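Local coordinates for protein tyrosyl-tRNA synthetase (Archaeoglobus fulgidus, PDB 2CYB) that probably catalyses the two-step, ATP-dependent attachment of tyrosine to its cognate tRNA, working as a homodimeric class I synthetase with a Rossmann-fold catalytic domain, at residues E44-M50 against Y222-R226. Numbering follows the deposited sequence.
Sequences EIHLGHM and YISVR
Glu44 reaches from the HIGH motif of this class I Rossmann-fold synthetase to Tyr222, in the loop that follows the KMSKS motif. From the tyrosine's CB, which points toward 44-50, chi1 of 63° puts CG between the backbone N and the carbonyl carbon. Along the ring, CD1 lies 3.8 Å from His46 CB, and CD2 of that histidine sits over one face. The rings meet obliquely, planes 47° apart. At the tip, OH donates to Glu44 OE2 over 2.7 Å, arriving from above the carboxylate plane. A long, flat residue ending in a hydroxyl thus suits this place; a phenylalanine here would probably leave Glu44 OE2 without the hydroxyl donor and let the carboxylate turn more freely. Short Ser224 brings OG within 2.9 Å of the other oxygen, OE1. The backbones form a single bridge at His46 and Ser224: Val225 N donates to Ile45 O, and Leu47 N to Ile223 O. Branched Ile45 and Val225 pack CB against CG2 and meet Val96 of helix 83-99; flexible Met50 brings CE tightly to 3.4 Å from Val225 CG1. His46 N-caps helix 47-61, its imidazole ND1 accepting in plane from Gly48 N, where any CB would clash with His46 CE1.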
loop_
_atom_site.group_PDB
_atom_site.type_symbol
_atom_site.label_atom_id
_atom_site.label_comp_id
_atom_site.label_asym_id
_atom_site.label_seq_id
_atom_site.Cartn_x
_atom_site.Cartn_y
_atom_site.Cartn_z
ATOM N N GLU A 44 21.161 14.306 -8.203
ATOM C CA GLU A 44 22.573 14.344 -7.864
ATOM C C GLU A 44 23.142 12.979 -7.551
ATOM O O GLU A 44 22.736 12.337 -6.586
ATOM C CB GLU A 44 22.821 15.245 -6.657
ATOM C CG GLU A 44 22.454 16.697 -6.853
ATOM C CD GLU A 44 23.287 17.612 -5.979
ATOM O OE1 GLU A 44 24.476 17.811 -6.305
ATOM O OE2 GLU A 44 22.761 18.118 -4.964
ATOM N N ILE A 45 24.087 12.539 -8.372
ATOM C CA ILE A 45 24.756 11.266 -8.145
ATOM C C ILE A 45 26.000 11.654 -7.344
ATOM O O ILE A 45 26.745 12.540 -7.756
ATOM C CB ILE A 45 25.176 10.612 -9.480
ATOM C CG1 ILE A 45 23.942 10.336 -10.345
ATOM C CG2 ILE A 45 25.928 9.324 -9.217
ATOM C CD1 ILE A 45 22.909 9.439 -9.684
ATOM N N HIS A 46 26.219 11.015 -6.199
ATOM C CA HIS A 46 27.369 11.345 -5.362
ATOM C C HIS A 46 28.204 10.132 -4.954
ATOM O O HIS A 46 27.978 9.019 -5.428
ATOM C CB HIS A 46 26.905 12.103 -4.115
ATOM C CG HIS A 46 25.834 11.403 -3.343
ATOM N ND1 HIS A 46 26.047 10.211 -2.681
ATOM C CD2 HIS A 46 24.537 11.724 -3.122
ATOM C CE1 HIS A 46 24.933 9.831 -2.087
ATOM N NE2 HIS A 46 23.999 10.733 -2.338
ATOM N N LEU A 47 29.179 10.354 -4.076
ATOM C CA LEU A 47 30.050 9.274 -3.632
ATOM C C LEU A 47 29.276 8.107 -3.044
ATOM O O LEU A 47 29.712 6.960 -3.147
ATOM C CB LEU A 47 31.072 9.788 -2.611
ATOM C CG LEU A 47 32.141 10.717 -3.198
ATOM C CD1 LEU A 47 33.114 11.149 -2.107
ATOM C CD2 LEU A 47 32.881 9.998 -4.310
ATOM N N GLY A 48 28.132 8.398 -2.432
ATOM C CA GLY A 48 27.319 7.343 -1.852
ATOM C C GLY A 48 26.899 6.347 -2.918
ATOM O O GLY A 48 26.943 5.138 -2.696
ATOM N N HIS A 49 26.484 6.857 -4.077
ATOM C CA HIS A 49 26.076 6.004 -5.189
ATOM C C HIS A 49 27.279 5.219 -5.678
ATOM O O HIS A 49 27.182 4.028 -5.971
ATOM C CB HIS A 49 25.555 6.844 -6.355
ATOM C CG HIS A 49 24.295 7.585 -6.054
ATOM N ND1 HIS A 49 23.043 7.026 -6.209
ATOM C CD2 HIS A 49 24.091 8.836 -5.582
ATOM C CE1 HIS A 49 22.126 7.903 -5.846
ATOM N NE2 HIS A 49 22.735 9.010 -5.461
ATOM N N MET A 50 28.414 5.908 -5.778
ATOM C CA MET A 50 29.648 5.289 -6.249
ATOM C C MET A 50 30.092 4.142 -5.344
ATOM O O MET A 50 30.848 3.270 -5.761
ATOM C CB MET A 50 30.747 6.350 -6.373
ATOM C CG MET A 50 30.438 7.399 -7.435
ATOM S SD MET A 50 31.650 8.725 -7.592
ATOM C CE MET A 50 30.759 10.089 -6.891
ATOM N N TYR A 222 28.779 16.434 1.079
ATOM C CA TYR A 222 29.122 15.309 0.218
ATOM C C TYR A 222 29.619 15.824 -1.132
ATOM O O TYR A 222 29.424 16.994 -1.467
ATOM C CB TYR A 222 27.893 14.415 0.015
ATOM C CG TYR A 222 26.745 15.102 -0.692
ATOM C CD1 TYR A 222 26.772 15.308 -2.069
ATOM C CD2 TYR A 222 25.637 15.564 0.021
ATOM C CE1 TYR A 222 25.731 15.959 -2.722
ATOM C CE2 TYR A 222 24.588 16.218 -0.623
ATOM C CZ TYR A 222 24.642 16.412 -1.995
ATOM O OH TYR A 222 23.613 17.057 -2.645
ATOM N N ILE A 223 30.250 14.944 -1.903
ATOM C CA ILE A 223 30.773 15.297 -3.221
ATOM C C ILE A 223 29.927 14.675 -4.331
ATOM O O ILE A 223 29.672 13.473 -4.328
ATOM C CB ILE A 223 32.233 14.815 -3.378
ATOM C CG1 ILE A 223 33.131 15.582 -2.404
ATOM C CG2 ILE A 223 32.698 14.992 -4.820
ATOM C CD1 ILE A 223 34.565 15.109 -2.379
ATOM N N SER A 224 29.505 15.500 -5.282
ATOM C CA SER A 224 28.686 15.033 -6.395
ATOM C C SER A 224 29.541 14.849 -7.635
ATOM O O SER A 224 30.574 15.500 -7.780
ATOM C CB SER A 224 27.577 16.046 -6.686
ATOM O OG SER A 224 26.886 16.385 -5.497
ATOM N N VAL A 225 29.109 13.968 -8.532
ATOM C CA VAL A 225 29.858 13.702 -9.762
ATOM C C VAL A 225 29.889 14.920 -10.669
ATOM O O VAL A 225 30.601 14.939 -11.673
ATOM C CB VAL A 225 29.237 12.542 -10.572
ATOM C CG1 VAL A 225 29.230 11.269 -9.745
ATOM C CG2 VAL A 225 27.824 12.918 -11.020
ATOM N N ARG A 226 29.115 15.936 -10.311
ATOM C CA ARG A 226 29.039 17.150 -11.107
ATOM C C ARG A 226 29.891 18.275 -10.519
ATOM O O ARG A 226 30.052 19.322 -11.141
ATOM C CB ARG A 226 27.578 17.592 -11.214
ATOM C CG ARG A 226 27.242 18.413 -12.440
ATOM C CD ARG A 226 25.758 18.767 -12.453
ATOM N NE ARG A 226 25.386 19.561 -13.621
ATOM C CZ ARG A 226 25.437 19.120 -14.874
ATOM N NH1 ARG A 226 25.845 17.883 -15.131
ATOM N NH2 ARG A 226 25.080 19.918 -15.873
#